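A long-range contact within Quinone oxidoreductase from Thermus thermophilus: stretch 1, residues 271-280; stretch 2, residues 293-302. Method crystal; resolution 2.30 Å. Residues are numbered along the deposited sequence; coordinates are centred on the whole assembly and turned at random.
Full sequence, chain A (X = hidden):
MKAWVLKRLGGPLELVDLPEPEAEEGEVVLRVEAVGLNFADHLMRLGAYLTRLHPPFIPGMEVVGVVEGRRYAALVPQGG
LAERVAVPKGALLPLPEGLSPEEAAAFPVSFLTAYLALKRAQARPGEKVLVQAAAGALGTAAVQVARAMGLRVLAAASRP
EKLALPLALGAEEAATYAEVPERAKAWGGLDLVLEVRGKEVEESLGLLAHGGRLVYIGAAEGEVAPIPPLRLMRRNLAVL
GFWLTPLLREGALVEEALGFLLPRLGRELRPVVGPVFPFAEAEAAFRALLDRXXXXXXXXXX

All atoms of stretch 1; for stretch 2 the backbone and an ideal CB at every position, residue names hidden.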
# COMPACT_ATOMS: atom_id res chain seq x y z
N PRO A 271 4.89 -9.50 4.00
CA PRO A 271 3.90 -8.47 4.32
C PRO A 271 3.57 -8.50 5.81
O PRO A 271 3.37 -9.58 6.39
CB PRO A 271 2.69 -8.87 3.47
CG PRO A 271 3.33 -9.56 2.29
CD PRO A 271 4.40 -10.39 2.94
N VAL A 272 3.51 -7.33 6.44
CA VAL A 272 3.21 -7.25 7.86
C VAL A 272 1.71 -7.11 8.11
O VAL A 272 1.10 -6.09 7.79
CB VAL A 272 3.92 -6.04 8.52
CG1 VAL A 272 3.68 -6.05 10.03
CG2 VAL A 272 5.40 -6.09 8.22
N VAL A 273 1.11 -8.15 8.69
CA VAL A 273 -0.31 -8.12 9.00
C VAL A 273 -0.51 -7.41 10.34
O VAL A 273 0.20 -7.68 11.31
CB VAL A 273 -0.90 -9.55 9.13
CG1 VAL A 273 -2.40 -9.47 9.40
CG2 VAL A 273 -0.62 -10.36 7.86
N GLY A 274 -1.46 -6.49 10.39
CA GLY A 274 -1.72 -5.79 11.63
C GLY A 274 -3.00 -6.28 12.27
O GLY A 274 -3.20 -7.49 12.42
N PRO A 275 -3.91 -5.37 12.64
CA PRO A 275 -5.17 -5.78 13.27
C PRO A 275 -5.98 -6.62 12.28
O PRO A 275 -6.14 -6.23 11.11
CB PRO A 275 -5.88 -4.45 13.56
CG PRO A 275 -4.79 -3.43 13.52
CD PRO A 275 -3.88 -3.92 12.42
N VAL A 276 -6.46 -7.77 12.74
CA VAL A 276 -7.28 -8.62 11.89
C VAL A 276 -8.70 -8.62 12.46
O VAL A 276 -8.91 -8.99 13.62
CB VAL A 276 -6.75 -10.07 11.83
CG1 VAL A 276 -7.74 -10.94 11.08
CG2 VAL A 276 -5.40 -10.10 11.13
N PHE A 277 -9.66 -8.20 11.64
CA PHE A 277 -11.05 -8.12 12.06
C PHE A 277 -11.93 -9.16 11.37
O PHE A 277 -11.72 -9.51 10.20
CB PHE A 277 -11.61 -6.73 11.75
CG PHE A 277 -10.94 -5.62 12.50
CD1 PHE A 277 -11.51 -5.12 13.67
CD2 PHE A 277 -9.72 -5.12 12.08
CE1 PHE A 277 -10.86 -4.13 14.41
CE2 PHE A 277 -9.06 -4.13 12.81
CZ PHE A 277 -9.64 -3.63 13.98
N PRO A 278 -12.92 -9.69 12.10
CA PRO A 278 -13.83 -10.68 11.53
C PRO A 278 -14.78 -9.92 10.60
O PRO A 278 -14.97 -8.72 10.76
CB PRO A 278 -14.56 -11.23 12.76
CG PRO A 278 -13.57 -10.99 13.88
CD PRO A 278 -13.04 -9.62 13.57
N PHE A 279 -15.36 -10.62 9.64
CA PHE A 279 -16.28 -10.01 8.68
C PHE A 279 -17.29 -9.09 9.37
O PHE A 279 -17.53 -7.96 8.93
CB PHE A 279 -17.02 -11.12 7.93
CG PHE A 279 -17.81 -10.63 6.76
CD1 PHE A 279 -19.20 -10.69 6.78
CD2 PHE A 279 -17.18 -10.12 5.64
CE1 PHE A 279 -19.94 -10.25 5.68
CE2 PHE A 279 -17.91 -9.68 4.54
CZ PHE A 279 -19.30 -9.75 4.56
N ALA A 280 -17.87 -9.58 10.46
CA ALA A 280 -18.86 -8.85 11.22
C ALA A 280 -18.40 -7.48 11.74
O ALA A 280 -19.23 -6.59 11.94
CB ALA A 280 -19.35 -9.71 12.39
N UNK A 293 -2.12 4.49 15.80
CA UNK A 293 -1.50 3.52 16.68
C UNK A 293 -1.30 2.13 16.10
O UNK A 293 -0.37 1.42 16.50
CB UNK A 293 -2.34 3.40 17.95
N UNK A 294 -2.16 1.71 15.18
CA UNK A 294 -2.01 0.38 14.60
C UNK A 294 -0.77 0.30 13.71
O UNK A 294 -0.31 1.31 13.16
CB UNK A 294 -3.26 0.01 13.80
N UNK A 295 -0.21 -0.90 13.59
CA UNK A 295 0.96 -1.11 12.74
C UNK A 295 0.61 -2.19 11.73
O UNK A 295 -0.21 -3.07 11.99
CB UNK A 295 2.19 -1.50 13.56
N UNK A 296 1.23 -2.12 10.56
CA UNK A 296 0.96 -3.11 9.54
C UNK A 296 -0.37 -2.90 8.85
O UNK A 296 -1.01 -1.86 9.00
CB UNK A 296 1.00 -4.51 10.15
N UNK A 297 -0.79 -3.91 8.09
CA UNK A 297 -2.02 -3.88 7.31
C UNK A 297 -3.27 -4.26 8.09
O UNK A 297 -3.27 -5.22 8.86
CB UNK A 297 -1.88 -4.82 6.11
N UNK A 298 -4.36 -3.51 7.86
CA UNK A 298 -5.64 -3.81 8.50
C UNK A 298 -6.29 -4.83 7.58
O UNK A 298 -6.47 -4.57 6.39
CB UNK A 298 -6.51 -2.57 8.70
N UNK A 299 -6.64 -5.98 8.12
CA UNK A 299 -7.24 -7.04 7.32
C UNK A 299 -8.56 -7.55 7.87
O UNK A 299 -8.72 -7.72 9.08
CB UNK A 299 -6.26 -8.21 7.20
N UNK A 300 -9.51 -7.79 6.98
CA UNK A 300 -10.80 -8.34 7.37
C UNK A 300 -10.77 -9.81 6.93
O UNK A 300 -10.50 -10.11 5.76
CB UNK A 300 -11.97 -7.57 6.75
N UNK A 301 -11.03 -10.70 7.87
CA UNK A 301 -11.00 -12.14 7.61
C UNK A 301 -12.42 -12.69 7.59
O UNK A 301 -13.20 -12.43 8.51
CB UNK A 301 -10.16 -12.87 8.66
N UNK A 302 -12.76 -13.46 6.56
CA UNK A 302 -14.09 -14.06 6.47
C UNK A 302 -14.11 -15.49 7.01
O UNK A 302 -15.13 -15.87 7.62
OXT UNK A 302 -13.11 -16.21 6.80
CB UNK A 302 -14.57 -14.05 5.02

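Residues 273-278 and 297-301 run as parallel strands, their N-to-C directions 24° apart.

Position 293 lies out of reach of stretch 1, which leaves its choice open; it is glycine. At 294 the CA-to-CB bond points toward stretch 1, and the ideal CB sits 3.8 Å from Pro275 CG. A flat or apolar side chain would suit the proline ring, among several possibilities. The residue is His294, with chi1 in p, its ring lying obliquely near Pro275 CD. At 295 the bond points sideways and many side chains would fit; Thr295 is found, its carbonyl O receiving a CA-H...O contact from Gly274 CA at 3.1 Å.

Position 296 is the most restrictive. Its phi of 76° favours glycine, and an ideal CB would stand 2.8 Å from Val272 O, a clash, and 3.2 Å from Gly274 N. Gly296 meets both demands and lets the chains close to 4.3 Å between its CA and Gly274 CA.

At 297 both backbone groups bond to the same strand: N donates to Val272 O (2.9 Å) and O accepts from Gly274 N (2.7 Å). CA-to-CB points to the sheet face that carries Val273; the ideal CB, 3.6 Å from Val272 O, has no other stretch 1 atom within 4.5 Å, so stretch 1 sets little limit on the side chain and a long one could pass beyond. Lys297 leads its end away, and NZ is hydrogen-bonded elsewhere in the structure.

At 298 CA-to-CB points away, yet the ideal CB is 5.1 Å from Phe277 CE2, so a modest apolar group could still reach the ring. Val298 does so, CG1 approaching Phe277 CE2 at 4.0 Å.

Position 299 shares a sheet face with Val273 and Val276, whose methyls invite a branched aliphatic residue. Val299 packs CG2 against Val273 CG1 (4.2 Å), while its N donates to Pro275 O (3.0 Å) and its O accepts from Phe277 N (2.8 Å). The register shifts by one between Val273 and Val276, a beta bulge.

The side chain at 300 points to the same sheet face as that of Phe277, with Phe279 close by; a small or medium apolar side chain would suit. Val300 brings CG1 to 3.8 Å from Phe279 CA.

At 301 N donates to Phe277 O (2.7 Å), and the ideal CB lies 3.9 Å from Val276 CG1; aliphatic or long polar chains would fit. Arg301 rests its CB there and sends its end away, NH1 forming a salt bridge with OXT of the C-terminal carboxylate at 302 (3.4 Å).

At 302 the bond runs sideways near the Phe279 ring, favouring an apolar chain. Leu302 curls nearer, placing CG 3.5 Å from Phe279 CD2.

Stretch 2 (293-302) GHTGKVVVRL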
# COMPACT_ATOMS: atom_id res chain seq x y z
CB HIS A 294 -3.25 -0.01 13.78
CG HIS A 294 -3.24 0.47 12.35
ND1 HIS A 294 -3.55 1.77 12.00
CD2 HIS A 294 -2.96 -0.18 11.20
CE1 HIS A 294 -3.46 1.89 10.68
NE2 HIS A 294 -3.11 0.73 10.17
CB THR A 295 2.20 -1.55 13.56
OG1 THR A 295 1.90 -2.72 14.31
CG2 THR A 295 2.65 -0.43 14.51
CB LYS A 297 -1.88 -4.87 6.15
CG LYS A 297 -2.99 -4.78 5.12
CD LYS A 297 -2.68 -3.69 4.11
CE LYS A 297 -3.58 -3.81 2.89
NZ LYS A 297 -3.14 -2.85 1.84
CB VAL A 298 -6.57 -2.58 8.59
CG1 VAL A 298 -7.93 -3.01 9.14
CG2 VAL A 298 -5.95 -1.51 9.49
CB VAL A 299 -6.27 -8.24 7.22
CG1 VAL A 299 -6.94 -9.41 6.50
CG2 VAL A 299 -4.99 -7.82 6.49
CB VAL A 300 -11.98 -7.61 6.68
CG1 VAL A 300 -13.29 -8.27 7.07
CG2 VAL A 300 -11.99 -6.13 7.09
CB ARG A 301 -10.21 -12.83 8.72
CG ARG A 301 -9.15 -13.80 8.27
CD ARG A 301 -9.71 -14.98 7.53
NE ARG A 301 -8.71 -16.04 7.43
CZ ARG A 301 -8.89 -17.18 6.76
NH1 ARG A 301 -10.03 -17.40 6.13
NH2 ARG A 301 -7.94 -18.09 6.74
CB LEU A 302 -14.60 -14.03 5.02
CG LEU A 302 -15.02 -12.64 4.55
CD1 LEU A 302 -13.79 -11.78 4.29
CD2 LEU A 302 -15.86 -12.76 3.29
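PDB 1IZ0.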